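Local coordinates for protein putative phophotriesterase (Proteus mirabilis, PDB 3RHG) that is a zinc-bound metallo-dependent hydrolase of the phosphotriesterase family, holding two metal ions per subunit, and probably cleaves ester bonds, at residues K109-A112 / E113-I117; G234-I237 / D238-C241; P37-E40 / F41-V44; K129-G132 / K133-A136. One frame throughout, in Å; residues are numbered along the deposited sequence. Where two conformers were deposited one is given.

Contact 1 of 4, residues K109-A112 / E113-I117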
ATOM      1  N   LYS A 109     -25.517  15.883 -10.976  1.00 22.81           N
ATOM      2  CA  LYS A 109     -25.986  16.399 -12.268  0.50 23.55           C
ATOM      3  C   LYS A 109     -24.996  17.396 -12.875  1.00 23.78           C
ATOM      4  O   LYS A 109     -24.713  17.364 -14.085  1.00 24.38           O
ATOM      5  CB  LYS A 109     -27.357  17.060 -12.118  0.50 23.94           C
ATOM      6  CG  LYS A 109     -27.795  17.874 -13.328  0.50 23.71           C
ATOM      7  CD  LYS A 109     -29.234  18.348 -13.156  0.50 25.37           C
ATOM      8  CE  LYS A 109     -29.807  18.920 -14.452  0.50 23.84           C
ATOM      9  NZ  LYS A 109     -29.562  20.375 -14.565  0.50 34.81           N
ATOM     10  N   GLN A 110     -24.480  18.301 -12.046  1.00 25.75           N
ATOM     11  CA  GLN A 110     -23.520  19.296 -12.517  0.50 25.62           C
ATOM     12  C   GLN A 110     -22.296  18.623 -13.128  1.00 25.62           C
ATOM     13  O   GLN A 110     -21.789  19.037 -14.182  1.00 27.77           O
ATOM     14  CB  GLN A 110     -23.099  20.226 -11.373  0.50 27.69           C
ATOM     15  CG  GLN A 110     -24.165  21.250 -10.968  0.50 28.79           C
ATOM     16  CD  GLN A 110     -23.937  21.816  -9.571  0.50 31.72           C
ATOM     17  OE1 GLN A 110     -22.811  22.109  -9.181  0.50 34.62           O
ATOM     18  NE2 GLN A 110     -25.013  21.961  -8.814  0.50 37.29           N
ATOM     19  N   VAL A 111     -21.804  17.590 -12.458  1.00 24.98           N
ATOM     20  CA  VAL A 111     -20.638  16.867 -12.967  1.00 26.41           C
ATOM     21  C   VAL A 111     -20.926  16.178 -14.304  1.00 25.90           C
ATOM     22  O   VAL A 111     -20.106  16.200 -15.234  1.00 27.18           O
ATOM     23  CB  VAL A 111     -20.132  15.832 -11.931  1.00 27.64           C
ATOM     24  CG1 VAL A 111     -19.165  14.838 -12.588  1.00 31.63           C
ATOM     25  CG2 VAL A 111     -19.491  16.562 -10.766  1.00 31.02           C
ATOM     26  N   ALA A 112     -22.082  15.539 -14.390  1.00 23.69           N
ATOM     27  CA  ALA A 112     -22.479  14.887 -15.624  1.00 24.41           C
ATOM     28  C   ALA A 112     -22.478  15.894 -16.776  1.00 25.00           C
ATOM     29  O   ALA A 112     -21.970  15.625 -17.872  1.00 28.30           O
ATOM     30  CB  ALA A 112     -23.855  14.240 -15.465  1.00 23.34           C
ATOM     31  N   GLU A 113     -23.056  17.062 -16.522  1.00 28.14           N
ATOM     32  CA  GLU A 113     -23.177  18.093 -17.539  1.00 27.39           C
ATOM     33  C   GLU A 113     -21.806  18.645 -17.960  1.00 28.93           C
ATOM     34  O   GLU A 113     -21.540  18.862 -19.146  1.00 30.97           O
ATOM     35  CB  GLU A 113     -24.063  19.215 -17.019  1.00 30.37           C
ATOM     36  CG  GLU A 113     -25.520  18.832 -16.925  1.00 32.40           C
ATOM     37  CD  GLU A 113     -26.351  19.900 -16.241  1.00 39.29           C
ATOM     38  OE1 GLU A 113     -25.757  20.717 -15.499  1.00 45.72           O
ATOM     39  OE2 GLU A 113     -27.591  19.923 -16.442  1.00 45.08           O
ATOM     40  N   LEU A 114     -20.932  18.863 -16.990  1.00 27.04           N
ATOM     41  CA  LEU A 114     -19.626  19.461 -17.279  1.00 29.91           C
ATOM     42  C   LEU A 114     -18.654  18.487 -17.953  1.00 30.25           C
ATOM     43  O   LEU A 114     -17.832  18.897 -18.764  1.00 34.47           O
ATOM     44  CB  LEU A 114     -18.997  20.052 -16.013  1.00 31.22           C
ATOM     45  CG  LEU A 114     -19.763  21.256 -15.467  1.00 30.17           C
ATOM     46  CD1 LEU A 114     -19.358  21.557 -14.050  1.00 31.27           C
ATOM     47  CD2 LEU A 114     -19.556  22.480 -16.357  1.00 34.79           C
ATOM     48  N   THR A 115     -18.752  17.203 -17.612  1.00 30.32           N
ATOM     49  CA  THR A 115     -17.764  16.224 -18.061  1.00 28.17           C
ATOM     50  C   THR A 115     -18.261  15.353 -19.190  1.00 26.97           C
ATOM     51  O   THR A 115     -17.461  14.781 -19.926  1.00 31.45           O
ATOM     52  CB  THR A 115     -17.354  15.269 -16.939  1.00 27.95           C
ATOM     53  OG1 THR A 115     -18.485  14.481 -16.539  1.00 27.08           O
ATOM     54  CG2 THR A 115     -16.818  16.038 -15.753  1.00 28.64           C
ATOM     55  N   GLY A 116     -19.579  15.230 -19.309  1.00 25.88           N
ATOM     56  CA  GLY A 116     -20.162  14.363 -20.323  1.00 28.06           C
ATOM     57  C   GLY A 116     -20.113  12.902 -19.931  1.00 28.39           C
ATOM     58  O   GLY A 116     -20.522  12.032 -20.693  1.00 29.85           O
ATOM     59  N   ILE A 117     -19.607  12.622 -18.737  1.00 24.90           N
ATOM     60  CA  ILE A 117     -19.644  11.256 -18.200  1.00 25.08           C
ATOM     61  C   ILE A 117     -21.080  10.931 -17.769  1.00 23.56           C
ATOM     62  O   ILE A 117     -21.789  11.810 -17.270  1.00 25.69           O
ATOM     63  CB  ILE A 117     -18.676  11.122 -17.007  1.00 23.99           C
ATOM     64  CG1 ILE A 117     -17.234  11.394 -17.459  1.00 27.06           C
ATOM     65  CG2 ILE A 117     -18.832   9.759 -16.304  1.00 24.74           C
ATOM     66  CD1 ILE A 117     -16.276  11.580 -16.327  1.00 33.47           C
TER
HETATM   67  O   HOH W   1     -27.091  21.237 -13.369  1.00 45.64           O
HETATM   68  O   HOH W   2     -23.805  13.020 -18.754  1.00 29.87           O
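Lys109 swings CG away from its own backbone N (chi1 168°) and bends at its last torsion, which brings NZ to Glu113 OE2 at 2.8 Å, on the syn side of the carboxylate and somewhat out of its plane. The two side chains slant across each other one turn apart in the last part of helix 105-115. A water accepts from NZ and donates to Glu113 OE1, joining the lysine to the other carboxylate oxygen beside the i to i+4 salt bridge.

At Thr115 the hydroxyl sits between backbone N and carbonyl carbon (chi1 64°), which turns it back along the helix: OG1 donates to Val111 O at 2.7 Å. Thr115 N reaches that same oxygen at 2.9 Å, from the opposite face of the carbonyl plane. OG1 also accepts from Ile117 N at 3.1 Å, an ST turn that carries the chain beyond the helix end. Gly116, with positive phi, breaks the helix there, although its N still bonds Ala112 O at 2.8 Å.

Val111 packs on Ile74 and Leu81 of helix 74-86, Leu114 touches Ile78, and Lys85 NZ bonds Thr115 O. Helix 105-115 is the crossover helix of a beta-alpha-beta unit, lying between parallel strands 89-94 and 118-123.

Contact 2 of 4, residues G234-I237 / D238-C241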
ATOM      1  N   GLY A 234     -11.727 -12.508  -0.344  1.00 20.03           N
ATOM      2  CA  GLY A 234     -11.169 -13.072  -1.592  1.00 19.22           C
ATOM      3  C   GLY A 234     -10.356 -14.354  -1.366  1.00 18.96           C
ATOM      4  O   GLY A 234     -10.235 -15.179  -2.293  1.00 23.24           O
ATOM      5  N   LYS A 235      -9.806 -14.557  -0.160  1.00 21.52           N
ATOM      6  CA  LYS A 235      -9.054 -15.786   0.148  0.50 20.69           C
ATOM      7  C   LYS A 235     -10.010 -16.941   0.446  1.00 21.23           C
ATOM      8  O   LYS A 235      -9.636 -18.124   0.390  1.00 26.06           O
ATOM      9  CB  LYS A 235      -8.118 -15.572   1.346  0.50 22.48           C
ATOM     10  CG  LYS A 235      -6.979 -14.606   1.084  0.50 24.87           C
ATOM     11  CD  LYS A 235      -6.279 -14.214   2.378  0.50 29.49           C
ATOM     12  CE  LYS A 235      -5.167 -13.214   2.129  0.50 34.61           C
ATOM     13  NZ  LYS A 235      -4.109 -13.766   1.233  0.50 38.45           N
ATOM     14  N   ASP A 236     -11.255 -16.587   0.763  1.00 21.56           N
ATOM     15  CA  ASP A 236     -12.268 -17.559   1.186  1.00 20.33           C
ATOM     16  C   ASP A 236     -13.025 -18.020  -0.050  1.00 21.53           C
ATOM     17  O   ASP A 236     -14.198 -17.684  -0.288  1.00 20.62           O
ATOM     18  CB  ASP A 236     -13.180 -16.921   2.245  1.00 20.35           C
ATOM     19  CG  ASP A 236     -14.047 -17.928   2.981  1.00 21.30           C
ATOM     20  OD1 ASP A 236     -14.163 -19.105   2.561  1.00 23.54           O
ATOM     21  OD2 ASP A 236     -14.608 -17.522   4.028  1.00 23.70           O
ATOM     22  N   ILE A 237     -12.333 -18.821  -0.840  1.00 21.92           N
ATOM     23  CA  ILE A 237     -12.895 -19.258  -2.104  1.00 22.32           C
ATOM     24  C   ILE A 237     -14.196 -20.053  -1.918  1.00 21.37           C
ATOM     25  O   ILE A 237     -15.134 -19.905  -2.708  1.00 22.68           O
ATOM     26  CB  ILE A 237     -11.843 -20.015  -2.964  1.00 25.11           C
ATOM     27  CG1 ILE A 237     -12.377 -20.236  -4.389  1.00 29.66           C
ATOM     28  CG2 ILE A 237     -11.419 -21.291  -2.258  1.00 28.05           C
ATOM     29  CD1 ILE A 237     -11.333 -20.734  -5.356  1.00 36.90           C
ATOM     30  N   ASP A 238     -14.288 -20.860  -0.854  1.00 22.54           N
ATOM     31  CA  ASP A 238     -15.499 -21.654  -0.658  1.00 23.71           C
ATOM     32  C   ASP A 238     -16.708 -20.737  -0.458  1.00 20.65           C
ATOM     33  O   ASP A 238     -17.780 -20.950  -1.044  1.00 22.56           O
ATOM     34  CB  ASP A 238     -15.379 -22.620   0.537  1.00 28.03           C
ATOM     35  CG  ASP A 238     -14.402 -23.771   0.286  1.00 31.74           C
ATOM     36  OD1 ASP A 238     -13.964 -23.955  -0.868  1.00 35.62           O
ATOM     37  OD2 ASP A 238     -14.085 -24.521   1.250  1.00 44.97           O
ATOM     38  N   TYR A 239     -16.548 -19.728   0.400  1.00 20.51           N
ATOM     39  CA  TYR A 239     -17.620 -18.760   0.636  1.00 20.91           C
ATOM     40  C   TYR A 239     -17.993 -18.019  -0.653  1.00 20.01           C
ATOM     41  O   TYR A 239     -19.174 -17.878  -0.994  1.00 20.40           O
ATOM     42  CB  TYR A 239     -17.139 -17.730   1.641  1.00 20.59           C
ATOM     43  CG  TYR A 239     -18.028 -16.512   1.813  1.00 17.90           C
ATOM     44  CD1 TYR A 239     -19.246 -16.600   2.494  1.00 17.60           C
ATOM     45  CD2 TYR A 239     -17.624 -15.261   1.354  1.00 17.65           C
ATOM     46  CE1 TYR A 239     -20.047 -15.474   2.695  1.00 17.98           C
ATOM     47  CE2 TYR A 239     -18.423 -14.126   1.543  1.00 18.93           C
ATOM     48  CZ  TYR A 239     -19.625 -14.241   2.237  1.00 19.00           C
ATOM     49  OH  TYR A 239     -20.410 -13.121   2.471  1.00 19.56           O
ATOM     50  N   GLN A 240     -16.994 -17.514  -1.359  1.00 19.31           N
ATOM     51  CA  GLN A 240     -17.290 -16.716  -2.545  1.00 19.46           C
ATOM     52  C   GLN A 240     -17.983 -17.547  -3.627  1.00 18.88           C
ATOM     53  O   GLN A 240     -18.966 -17.096  -4.208  1.00 18.29           O
ATOM     54  CB  GLN A 240     -16.046 -16.010  -3.077  1.00 18.28           C
ATOM     55  CG  GLN A 240     -15.487 -14.970  -2.095  1.00 18.65           C
ATOM     56  CD  GLN A 240     -14.649 -13.893  -2.767  1.00 18.52           C
ATOM     57  OE1 GLN A 240     -13.968 -14.151  -3.759  1.00 20.01           O
ATOM     58  NE2 GLN A 240     -14.708 -12.670  -2.239  1.00 19.78           N
ATOM     59  N   CYS A 241     -17.509 -18.760  -3.876  1.00 20.99           N
ATOM     60  CA  CYS A 241     -18.204 -19.632  -4.835  1.00 20.95           C
ATOM     61  C   CYS A 241     -19.628 -19.997  -4.376  1.00 19.52           C
ATOM     62  O   CYS A 241     -20.534 -20.148  -5.202  1.00 23.40           O
ATOM     63  CB  CYS A 241     -17.377 -20.889  -5.127  1.00 24.65           C
ATOM     64  SG  CYS A 241     -15.864 -20.507  -6.013  1.00 27.18           S
TER
HETATM   65  O   HOH W   3     -12.248 -16.314  -3.805  1.00 24.43           O
HETATM   66  O   HOH W   4     -12.557 -21.183   1.480  1.00 28.64           O
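Gly234 meets the side chain of Gln240 at the start of this stretch: its CA lies 3.8 Å from Gln240 CD, and a water donates both to Gly234 O and to Gln240 OE1. Gln240 NE2 bonds instead to Ser233 OG, so each end of the amide is tied to the loop entering the helix. Asp236 is the N-cap of helix 237-245. With its CG opposite the backbone N (chi1 -166°), the carboxylate swings over the first turn, where OD1 accepts from Tyr239 N at 3.3 Å, the donor lying well above the carboxylate plane. Tyr239 CB packs against Asp236 CG at 3.4 Å. A water links OD1 to Asp238 N, so a second amide of the first turn is served indirectly, while OD2 forms a salt bridge with Arg205. This capping motif opens one of the outer helices of the (beta/alpha)8 barrel, following strand 225-227. Asp236 O takes Gln240 N at 3.0 Å, the first full helical turn. Ile237 O next accepts Cys241 N at 2.9 Å, and Ile237 CG1 lies against Cys241 SG at 3.9 Å. Both of these side chains reach toward helix 270-282, where Ile237 touches Thr279 and Cys241 touches Leu280.

Contact 3 of 4, residues P37-E40 / F41-V44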
ATOM      1  N   PRO A  37      -8.439  10.583  17.311  1.00 30.66           N
ATOM      2  CA  PRO A  37      -7.174   9.968  16.931  1.00 30.50           C
ATOM      3  C   PRO A  37      -6.935   8.641  17.673  1.00 28.27           C
ATOM      4  O   PRO A  37      -6.996   8.590  18.907  1.00 32.80           O
ATOM      5  CB  PRO A  37      -6.132  11.025  17.341  1.00 31.90           C
ATOM      6  CG  PRO A  37      -6.879  12.040  18.194  1.00 33.35           C
ATOM      7  CD  PRO A  37      -8.278  11.996  17.687  1.00 32.89           C
ATOM      8  N   PHE A  38      -6.618   7.589  16.920  1.00 28.28           N
ATOM      9  CA  PHE A  38      -6.496   6.236  17.475  1.00 28.35           C
ATOM     10  C   PHE A  38      -5.103   5.928  18.029  1.00 26.48           C
ATOM     11  O   PHE A  38      -4.962   5.175  18.997  1.00 31.78           O
ATOM     12  CB  PHE A  38      -6.847   5.215  16.399  1.00 26.54           C
ATOM     13  CG  PHE A  38      -7.043   3.823  16.912  1.00 25.10           C
ATOM     14  CD1 PHE A  38      -8.277   3.417  17.417  1.00 31.34           C
ATOM     15  CD2 PHE A  38      -6.007   2.897  16.866  1.00 25.28           C
ATOM     16  CE1 PHE A  38      -8.467   2.116  17.886  1.00 29.61           C
ATOM     17  CE2 PHE A  38      -6.194   1.594  17.328  1.00 29.71           C
ATOM     18  CZ  PHE A  38      -7.427   1.205  17.835  1.00 33.80           C
ATOM     19  N   TYR A  39      -4.082   6.523  17.413  1.00 26.52           N
ATOM     20  CA  TYR A  39      -2.690   6.209  17.728  1.00 28.25           C
ATOM     21  C   TYR A  39      -1.974   7.462  18.175  1.00 29.30           C
ATOM     22  O   TYR A  39      -2.460   8.575  17.962  1.00 30.29           O
ATOM     23  CB  TYR A  39      -1.961   5.702  16.477  1.00 27.05           C
ATOM     24  CG  TYR A  39      -2.489   4.435  15.836  1.00 27.22           C
ATOM     25  CD1 TYR A  39      -2.175   3.176  16.349  1.00 27.13           C
ATOM     26  CD2 TYR A  39      -3.269   4.504  14.691  1.00 24.46           C
ATOM     27  CE1 TYR A  39      -2.644   2.003  15.733  1.00 25.49           C
ATOM     28  CE2 TYR A  39      -3.736   3.360  14.065  1.00 24.77           C
ATOM     29  CZ  TYR A  39      -3.426   2.111  14.585  1.00 25.93           C
ATOM     30  OH  TYR A  39      -3.900   0.995  13.945  1.00 26.11           O
ATOM     31  N   GLU A  40      -0.786   7.274  18.752  1.00 33.08           N
ATOM     32  CA  GLU A  40       0.016   8.383  19.254  1.00 36.48           C
ATOM     33  C   GLU A  40       0.327   9.365  18.131  1.00 32.83           C
ATOM     34  O   GLU A  40       0.395  10.573  18.356  1.00 39.82           O
ATOM     35  CB  GLU A  40       1.304   7.865  19.911  1.00 41.68           C
ATOM     36  CG  GLU A  40       2.131   8.950  20.622  1.00 53.55           C
ATOM     37  CD  GLU A  40       3.188   8.376  21.560  1.00 62.34           C
ATOM     38  OE1 GLU A  40       3.326   7.134  21.617  1.00 65.58           O
ATOM     39  OE2 GLU A  40       3.882   9.166  22.246  1.00 69.13           O
ATOM     40  N   PHE A  41       0.493   8.850  16.915  1.00 29.82           N
ATOM     41  CA  PHE A  41       0.867   9.713  15.795  1.00 31.65           C
ATOM     42  C   PHE A  41      -0.326  10.448  15.167  1.00 30.75           C
ATOM     43  O   PHE A  41      -0.137  11.431  14.459  1.00 33.04           O
ATOM     44  CB  PHE A  41       1.618   8.920  14.717  1.00 31.34           C
ATOM     45  CG  PHE A  41       0.762   7.912  14.008  1.00 27.94           C
ATOM     46  CD1 PHE A  41      -0.114   8.310  13.006  1.00 25.82           C
ATOM     47  CD2 PHE A  41       0.813   6.559  14.353  1.00 26.77           C
ATOM     48  CE1 PHE A  41      -0.893   7.366  12.331  1.00 27.36           C
ATOM     49  CE2 PHE A  41      -0.001   5.625  13.705  1.00 28.05           C
ATOM     50  CZ  PHE A  41      -0.851   6.039  12.695  1.00 28.03           C
ATOM     51  N   SER A  42      -1.541   9.982  15.433  1.00 31.01           N
ATOM     52  CA  SER A  42      -2.730  10.449  14.702  1.00 32.57           C
ATOM     53  C   SER A  42      -3.100  11.903  14.974  1.00 31.23           C
ATOM     54  O   SER A  42      -3.715  12.562  14.138  1.00 30.33           O
ATOM     55  CB  SER A  42      -3.951   9.591  15.047  1.00 35.88           C
ATOM     56  OG  SER A  42      -3.693   8.214  14.921  1.00 35.11           O
ATOM     57  N   HIS A  43      -2.742  12.404  16.148  1.00 33.54           N
ATOM     58  CA  HIS A  43      -3.178  13.734  16.576  0.50 35.46           C
ATOM     59  C   HIS A  43      -2.830  14.808  15.558  1.00 34.90           C
ATOM     60  O   HIS A  43      -3.596  15.768  15.355  1.00 39.44           O
ATOM     61  CB  HIS A  43      -2.570  14.094  17.935  0.50 36.18           C
ATOM     62  CG  HIS A  43      -1.104  14.400  17.882  0.50 35.77           C
ATOM     63  ND1 HIS A  43      -0.134  13.421  17.934  0.50 42.18           N
ATOM     64  CD2 HIS A  43      -0.442  15.577  17.784  0.50 39.68           C
ATOM     65  CE1 HIS A  43       1.060  13.981  17.872  0.50 43.23           C
ATOM     66  NE2 HIS A  43       0.902  15.289  17.780  0.50 41.93           N
ATOM     67  N   VAL A  44      -1.672  14.657  14.917  1.00 36.25           N
ATOM     68  CA  VAL A  44      -1.213  15.643  13.937  1.00 40.12           C
ATOM     69  C   VAL A  44      -2.058  15.658  12.661  1.00 37.62           C
ATOM     70  O   VAL A  44      -2.028  16.634  11.908  1.00 40.79           O
ATOM     71  CB  VAL A  44       0.286  15.467  13.552  1.00 42.89           C
ATOM     72  CG1 VAL A  44       1.166  15.364  14.798  1.00 47.69           C
ATOM     73  CG2 VAL A  44       0.482  14.267  12.627  1.00 43.66           C
TER
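Ser42 OG is gripped by two groups: Tyr39 N donates to it at 3.0 Å, and it is also hydrogen-bonded to Asp61 OD2. The same aspartate oxygen takes Phe38 N, so Asp61 gathers both arms of the bend. Tyr39 to Ser42 form a type I beta turn in the long loop between strand 19-24 and helix 55-58 of the (beta/alpha)8 barrel, closed by the bond from Ser42 N to Tyr39 O at 3.0 Å. With this pair Tyr39 and Ser42 hold one another reciprocally, main chain to side chain and main chain to main chain.

The aromatic rings lie beside this turn. Phe41 sets CG between its backbone N and carbonyl carbon (chi1 68°), which brings its ring alongside that of Tyr39, pointing the same way. The planes are only 11° apart, but the centroids are 5.1 Å apart and the rings barely overlap, leaving Phe41 CE2 against Tyr39 CB at 3.4 Å. Phe38 CD2 covers one face of the Tyr39 ring. The second subunit packs here too, its Leu319 against Tyr39 and its Asn314 against Phe41. Pro37 CB presses tightly on Ser42 CB at 3.5 Å. Beyond the serine, His43 turns its ring back so that ND1 donates to Glu40 O at 2.9 Å, with that oxygen almost exactly in the imidazole plane.

Contact 4 of 4, residues K129-G132 / K133-A136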
ATOM      1  N   LYS A 129     -25.814   2.793  12.184  1.00 20.28           N
ATOM      2  CA  LYS A 129     -24.919   3.759  12.812  1.00 22.95           C
ATOM      3  C   LYS A 129     -25.182   5.170  12.272  1.00 19.73           C
ATOM      4  O   LYS A 129     -25.106   6.163  13.017  1.00 24.48           O
ATOM      5  CB  LYS A 129     -23.460   3.368  12.565  1.00 26.13           C
ATOM      6  CG  LYS A 129     -22.452   4.358  13.097  1.00 28.67           C
ATOM      7  CD  LYS A 129     -21.013   3.869  12.905  1.00 30.53           C
ATOM      8  CE  LYS A 129     -20.044   4.897  13.473  1.00 41.57           C
ATOM      9  NZ  LYS A 129     -18.614   4.606  13.129  1.00 46.01           N
ATOM     10  N   PHE A 130     -25.480   5.258  10.967  1.00 19.98           N
ATOM     11  CA  PHE A 130     -25.731   6.543  10.319  1.00 20.24           C
ATOM     12  C   PHE A 130     -27.227   6.869  10.241  1.00 19.21           C
ATOM     13  O   PHE A 130     -27.623   8.039  10.352  1.00 23.21           O
ATOM     14  CB  PHE A 130     -25.156   6.557   8.890  1.00 20.83           C
ATOM     15  CG  PHE A 130     -23.666   6.626   8.842  1.00 22.35           C
ATOM     16  CD1 PHE A 130     -23.031   7.843   8.646  1.00 25.05           C
ATOM     17  CD2 PHE A 130     -22.895   5.473   8.990  1.00 23.55           C
ATOM     18  CE1 PHE A 130     -21.636   7.922   8.603  1.00 28.78           C
ATOM     19  CE2 PHE A 130     -21.513   5.537   8.967  1.00 24.34           C
ATOM     20  CZ  PHE A 130     -20.874   6.755   8.756  1.00 27.72           C
ATOM     21  N   GLU A 131     -28.051   5.843  10.043  1.00 20.25           N
ATOM     22  CA  GLU A 131     -29.474   6.042   9.736  1.00 18.20           C
ATOM     23  C   GLU A 131     -30.349   6.162  10.990  1.00 18.72           C
ATOM     24  O   GLU A 131     -31.408   6.779  10.958  1.00 19.98           O
ATOM     25  CB  GLU A 131     -30.010   4.922   8.829  1.00 19.77           C
ATOM     26  CG  GLU A 131     -29.319   4.842   7.440  1.00 20.22           C
ATOM     27  CD  GLU A 131     -29.687   6.004   6.511  1.00 17.96           C
ATOM     28  OE1 GLU A 131     -30.506   6.876   6.896  1.00 23.79           O
ATOM     29  OE2 GLU A 131     -29.152   6.051   5.375  1.00 21.25           O
ATOM     30  N   GLY A 132     -29.914   5.533  12.079  1.00 20.11           N
ATOM     31  CA  GLY A 132     -30.699   5.608  13.297  1.00 20.81           C
ATOM     32  C   GLY A 132     -32.115   5.100  13.115  1.00 21.84           C
ATOM     33  O   GLY A 132     -32.342   4.041  12.473  1.00 22.67           O
ATOM     34  N   LYS A 133     -33.066   5.853  13.674  1.00 22.47           N
ATOM     35  CA  LYS A 133     -34.478   5.498  13.637  1.00 24.96           C
ATOM     36  C   LYS A 133     -35.064   5.455  12.227  1.00 24.25           C
ATOM     37  O   LYS A 133     -36.168   4.950  12.046  1.00 27.07           O
ATOM     38  CB  LYS A 133     -35.324   6.456  14.494  1.00 27.21           C
ATOM     39  CG  LYS A 133     -34.928   6.563  15.927  1.00 33.97           C
ATOM     40  CD  LYS A 133     -35.762   7.700  16.589  1.00 41.63           C
ATOM     41  CE  LYS A 133     -35.488   7.876  18.080  1.00 46.66           C
ATOM     42  NZ  LYS A 133     -36.102   6.788  18.904  1.00 47.71           N
ATOM     43  N   ARG A 134     -34.375   6.012  11.232  1.00 21.36           N
ATOM     44  CA  ARG A 134     -34.900   5.916   9.866  1.00 20.95           C
ATOM     45  C   ARG A 134     -35.124   4.462   9.442  1.00 24.04           C
ATOM     46  O   ARG A 134     -35.969   4.199   8.596  1.00 28.59           O
ATOM     47  CB  ARG A 134     -33.993   6.617   8.850  1.00 23.69           C
ATOM     48  CG  ARG A 134     -33.850   8.129   9.042  1.00 26.71           C
ATOM     49  CD  ARG A 134     -32.938   8.701   7.957  1.00 33.31           C
ATOM     50  NE  ARG A 134     -33.648   8.900   6.692  1.00 36.02           N
ATOM     51  CZ  ARG A 134     -33.067   9.027   5.502  1.00 28.62           C
ATOM     52  NH1 ARG A 134     -31.748   8.953   5.371  1.00 28.11           N
ATOM     53  NH2 ARG A 134     -33.820   9.228   4.438  1.00 33.00           N
ATOM     54  N   LEU A 135     -34.368   3.531  10.011  1.00 23.00           N
ATOM     55  CA  LEU A 135     -34.503   2.111   9.646  1.00 22.34           C
ATOM     56  C   LEU A 135     -35.685   1.420  10.351  1.00 25.60           C
ATOM     57  O   LEU A 135     -36.037   0.279  10.022  1.00 29.53           O
ATOM     58  CB  LEU A 135     -33.209   1.341   9.958  1.00 20.40           C
ATOM     59  CG  LEU A 135     -31.910   1.845   9.289  1.00 21.02           C
ATOM     60  CD1 LEU A 135     -30.818   0.798   9.506  1.00 21.03           C
ATOM     61  CD2 LEU A 135     -32.063   2.131   7.778  1.00 23.91           C
ATOM     62  N   ALA A 136     -36.270   2.092  11.341  1.00 26.28           N
ATOM     63  CA  ALA A 136     -37.443   1.561  12.052  1.00 29.65           C
ATOM     64  C   ALA A 136     -38.777   1.944  11.392  1.00 26.99           C
ATOM     65  O   ALA A 136     -39.857   1.591  11.894  1.00 29.76           O
ATOM     66  CB  ALA A 136     -37.429   2.006  13.511  1.00 34.07           C
TER
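The carboxylate of Glu131 and the guanidinium of Arg134 meet with their planes turned 50° apart. Glu131 OE1 approaches the guanidinium obliquely, and NH1 alone takes the salt bridge at 2.9 Å. The hydrogen bond within it is weak, at an angle of 125°. The pair spans the end of the short helix 128-131, where Gly132 takes positive phi and the chain passes into a 3-10 turn ahead of helix 139-151, in the connection after strand 118-123 of the (beta/alpha)8 barrel. A bend at the second torsion of Glu131 (chi2 -71°) puts OE1 beside Arg134 and OE2 among Ser98, Ser100 and Tyr126. There OE2 is hydrogen-bonded to Ser98 OG, Ser100 OG and Tyr126 N, three partners that fix the buried acid and would be expected to stabilise its negative charge. Arg134 NH1 has a second, weak bond to Ser98 OG. Arg134 N bonds to Glu131 O at 3.1 Å and Leu135 N to Gly132 O at 3.2 Å, the i to i+3 pattern of a 3-10 turn. Leu135 crosses the glutamate at about a right angle and rests against Glu177 and Ser180 of helix 175-188, its CD2 lying 3.6 Å from Glu131 CB.

Overall arrangement
All four are local contacts within one continuous stretch each, partly buried, and no two of them share a helix or strand. Contact 1 closes an outer helix and contact 2 opens another, on opposite sides of the chain's centre, with centres about 38 Å apart. Contacts 3 and 4 instead shape connections between barrel elements; they come closest together, nearest atoms about 11 Å apart, without touching. Their chemistry follows position. Contact 1 keeps its salt bridge on the surface, whereas the acid of contact 4 is buried among several donors, its side chain about 11 Å from a zinc ion. Contact 2 relies on a capping carboxylate, and contact 3, where the second subunit packs, on aromatic rings and a serine.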